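Tumor necrosis factor ligand superfamily member 13 (Mus musculus, PDB 1U5Z) acts as a secreted homotrimeric cytokine of the tumor necrosis factor family that binds the receptors TACI and BCMA and helps regulate tumor cell growth. Local coordinates at residues A[55-60]-A[115-120]. Sequence-based numbering, arbitrary orientation.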
ATOM      1  N   LEU A  55      -7.759   5.684   0.542  1.00 31.81           N
ATOM      2  CA  LEU A  55      -8.557   4.582   0.064  1.00 32.62           C
ATOM      3  C   LEU A  55      -7.604   3.484  -0.396  1.00 34.52           C
ATOM      4  O   LEU A  55      -6.692   3.729  -1.177  1.00 36.02           O
ATOM      5  CB  LEU A  55      -9.446   5.097  -1.063  1.00 36.45           C
ATOM      6  CG  LEU A  55     -10.338   4.181  -1.874  1.00 37.14           C
ATOM      7  CD1 LEU A  55     -11.151   3.337  -0.960  1.00 40.55           C
ATOM      8  CD2 LEU A  55     -11.221   5.035  -2.800  1.00 36.68           C
ATOM      9  N   TYR A  56      -7.787   2.277   0.128  1.00 33.73           N
ATOM     10  CA  TYR A  56      -6.912   1.164  -0.200  1.00 29.59           C
ATOM     11  C   TYR A  56      -7.736  -0.044  -0.598  1.00 29.50           C
ATOM     12  O   TYR A  56      -8.819  -0.243  -0.108  1.00 32.29           O
ATOM     13  CB  TYR A  56      -5.987   0.833   0.969  1.00 29.27           C
ATOM     14  CG  TYR A  56      -6.669   0.465   2.259  1.00 28.61           C
ATOM     15  CD1 TYR A  56      -7.009  -0.855   2.537  1.00 27.12           C
ATOM     16  CD2 TYR A  56      -6.962   1.439   3.221  1.00 29.37           C
ATOM     17  CE1 TYR A  56      -7.627  -1.204   3.731  1.00 27.81           C
ATOM     18  CE2 TYR A  56      -7.580   1.100   4.424  1.00 29.34           C
ATOM     19  CZ  TYR A  56      -7.909  -0.219   4.671  1.00 29.94           C
ATOM     20  OH  TYR A  56      -8.512  -0.561   5.853  1.00 33.71           O
ATOM     21  N   SER A  57      -7.200  -0.846  -1.499  1.00 30.14           N
ATOM     22  CA  SER A  57      -7.916  -1.975  -2.065  1.00 29.56           C
ATOM     23  C   SER A  57      -6.957  -3.106  -2.352  1.00 28.83           C
ATOM     24  O   SER A  57      -5.994  -2.915  -3.086  1.00 32.70           O
ATOM     25  CB  SER A  57      -8.560  -1.558  -3.384  1.00 30.08           C
ATOM     26  OG  SER A  57      -8.916  -2.694  -4.127  1.00 27.91           O
ATOM     27  N   GLN A  58      -7.206  -4.275  -1.776  1.00 27.37           N
ATOM     28  CA  GLN A  58      -6.539  -5.490  -2.219  1.00 28.19           C
ATOM     29  C   GLN A  58      -7.548  -6.444  -2.807  1.00 29.34           C
ATOM     30  O   GLN A  58      -8.682  -6.538  -2.341  1.00 34.94           O
ATOM     31  CB  GLN A  58      -5.819  -6.188  -1.070  1.00 29.99           C
ATOM     32  CG  GLN A  58      -5.013  -7.391  -1.522  1.00 27.93           C
ATOM     33  CD  GLN A  58      -4.035  -7.863  -0.477  1.00 27.83           C
ATOM     34  OE1 GLN A  58      -3.083  -7.157  -0.165  1.00 22.92           O
ATOM     35  NE2 GLN A  58      -4.248  -9.068   0.047  1.00 25.39           N
ATOM     36  N   VAL A  59      -7.129  -7.141  -3.851  1.00 30.26           N
ATOM     37  CA  VAL A  59      -7.905  -8.234  -4.415  1.00 27.41           C
ATOM     38  C   VAL A  59      -6.962  -9.420  -4.578  1.00 25.96           C
ATOM     39  O   VAL A  59      -5.895  -9.280  -5.162  1.00 22.25           O
ATOM     40  CB  VAL A  59      -8.535  -7.834  -5.763  1.00 25.55           C
ATOM     41  CG1 VAL A  59      -9.170  -9.030  -6.437  1.00 26.61           C
ATOM     42  CG2 VAL A  59      -9.577  -6.721  -5.563  1.00 24.30           C
ATOM     43  N   LEU A  60      -7.348 -10.571  -4.031  1.00 26.28           N
ATOM     44  CA  LEU A  60      -6.601 -11.819  -4.239  1.00 26.38           C
ATOM     45  C   LEU A  60      -7.231 -12.604  -5.392  1.00 24.41           C
ATOM     46  O   LEU A  60      -8.352 -13.091  -5.278  1.00 25.17           O
ATOM     47  CB  LEU A  60      -6.577 -12.658  -2.958  1.00 24.33           C
ATOM     48  CG  LEU A  60      -5.858 -14.010  -3.014  1.00 24.80           C
ATOM     49  CD1 LEU A  60      -4.411 -13.896  -3.447  1.00 24.70           C
ATOM     50  CD2 LEU A  60      -5.928 -14.679  -1.670  1.00 24.26           C
ATOM     51  N   ILE A 115     -18.523   4.757  -4.863  1.00 30.79           N
ATOM     52  CA  ILE A 115     -17.208   4.152  -5.018  1.00 29.42           C
ATOM     53  C   ILE A 115     -17.388   2.696  -5.427  1.00 31.68           C
ATOM     54  O   ILE A 115     -18.168   1.969  -4.812  1.00 30.41           O
ATOM     55  CB  ILE A 115     -16.421   4.222  -3.700  1.00 28.50           C
ATOM     56  CG1 ILE A 115     -16.374   5.666  -3.173  1.00 29.42           C
ATOM     57  CG2 ILE A 115     -14.991   3.666  -3.908  1.00 23.91           C
ATOM     58  CD1 ILE A 115     -15.404   6.599  -3.923  1.00 28.12           C
ATOM     59  N   THR A 116     -16.672   2.274  -6.466  1.00 34.04           N
ATOM     60  CA  THR A 116     -16.728   0.885  -6.922  1.00 37.29           C
ATOM     61  C   THR A 116     -15.355   0.257  -7.028  1.00 37.38           C
ATOM     62  O   THR A 116     -14.352   0.943  -7.224  1.00 36.97           O
ATOM     63  CB  THR A 116     -17.453   0.750  -8.284  1.00 38.73           C
ATOM     64  OG1 THR A 116     -17.131   1.859  -9.140  1.00 42.28           O
ATOM     65  CG2 THR A 116     -18.964   0.828  -8.100  1.00 38.85           C
ATOM     66  N   VAL A 117     -15.337  -1.062  -6.883  1.00 36.75           N
ATOM     67  CA  VAL A 117     -14.152  -1.867  -7.120  1.00 36.83           C
ATOM     68  C   VAL A 117     -14.569  -2.924  -8.138  1.00 34.35           C
ATOM     69  O   VAL A 117     -15.230  -3.897  -7.791  1.00 34.54           O
ATOM     70  CB  VAL A 117     -13.644  -2.515  -5.808  1.00 35.68           C
ATOM     71  CG1 VAL A 117     -12.387  -3.338  -6.058  1.00 36.45           C
ATOM     72  CG2 VAL A 117     -13.364  -1.455  -4.773  1.00 36.50           C
ATOM     73  N   LYS A 118     -14.226  -2.695  -9.399  1.00 33.52           N
ATOM     74  CA  LYS A 118     -14.596  -3.592 -10.486  1.00 33.29           C
ATOM     75  C   LYS A 118     -13.388  -4.287 -11.093  1.00 31.30           C
ATOM     76  O   LYS A 118     -12.287  -3.755 -11.094  1.00 28.99           O
ATOM     77  CB  LYS A 118     -15.313  -2.814 -11.588  1.00 34.64           C
ATOM     78  CG  LYS A 118     -16.655  -2.262 -11.167  1.00 36.43           C
ATOM     79  CD  LYS A 118     -17.223  -1.319 -12.209  1.00 36.21           C
ATOM     80  CE  LYS A 118     -18.530  -0.729 -11.727  1.00 36.74           C
ATOM     81  NZ  LYS A 118     -19.072   0.277 -12.669  1.00 38.07           N
ATOM     82  N   ILE A 119     -13.619  -5.478 -11.635  1.00 31.39           N
ATOM     83  CA  ILE A 119     -12.606  -6.223 -12.366  1.00 30.42           C
ATOM     84  C   ILE A 119     -13.125  -6.417 -13.783  1.00 29.12           C
ATOM     85  O   ILE A 119     -14.180  -7.026 -13.954  1.00 27.83           O
ATOM     86  CB  ILE A 119     -12.349  -7.559 -11.670  1.00 30.71           C
ATOM     87  CG1 ILE A 119     -11.703  -7.292 -10.310  1.00 33.05           C
ATOM     88  CG2 ILE A 119     -11.441  -8.459 -12.526  1.00 30.17           C
ATOM     89  CD1 ILE A 119     -11.881  -8.389  -9.353  1.00 35.39           C
ATOM     90  N   PRO A 120     -12.398  -5.921 -14.795  1.00 29.30           N
ATOM     91  CA  PRO A 120     -12.929  -5.862 -16.172  1.00 26.65           C
ATOM     92  C   PRO A 120     -13.132  -7.197 -16.900  1.00 26.30           C
ATOM     93  O   PRO A 120     -13.483  -7.154 -18.080  1.00 27.07           O
ATOM     94  CB  PRO A 120     -11.882  -5.024 -16.925  1.00 27.29           C
ATOM     95  CG  PRO A 120     -11.009  -4.415 -15.864  1.00 28.03           C
ATOM     96  CD  PRO A 120     -11.030  -5.372 -14.721  1.00 27.86           C
TER
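Face-to-face packing across the core of a TNF-type beta sandwich brings Leu55, Ser57 and Val59 against Ile115, Val117 and Ile119. The two strands run in nearly the same direction, 26° apart, with axes 9.7 Å from each other at closest approach; no hydrogen bond joins them, and side chains make the contact. At one end, CD2 of Leu55 reaches CG2 of Ile115 at 4.2 Å, the two side chains pointing past each other, antiparallel. In the middle the backbones come nearer, 8.0 Å between the CA atoms of Ser57 and Val117, and a small residue fits there: Ser57 OG lies 4.0 Å from Val117 CG1, a van der Waals contact. This Val117 methyl lies somewhat farther, 4.4 Å, from Val59 CG2, and faces the gap between Ser57 and Val59. With CG1 of Val59 trans to the backbone N (chi1 172°), that methyl touches Ile119 CD1 at 4.0 Å, where the longer isoleucine supplies the reach. The beta-branched Val59, Ile115, Val117 and Ile119 favour an extended backbone; Leu55, branched one carbon further out, adds apolar bulk. None of these five side chains has a polar atom needing a partner. Leu135 and Leu126 add to the same core. On the other face of strand 51-61, Tyr56 and Gln58 hydrogen-bond to a second subunit, the division of labour expected of an inner-sheet strand in the trimeric TNF jelly roll.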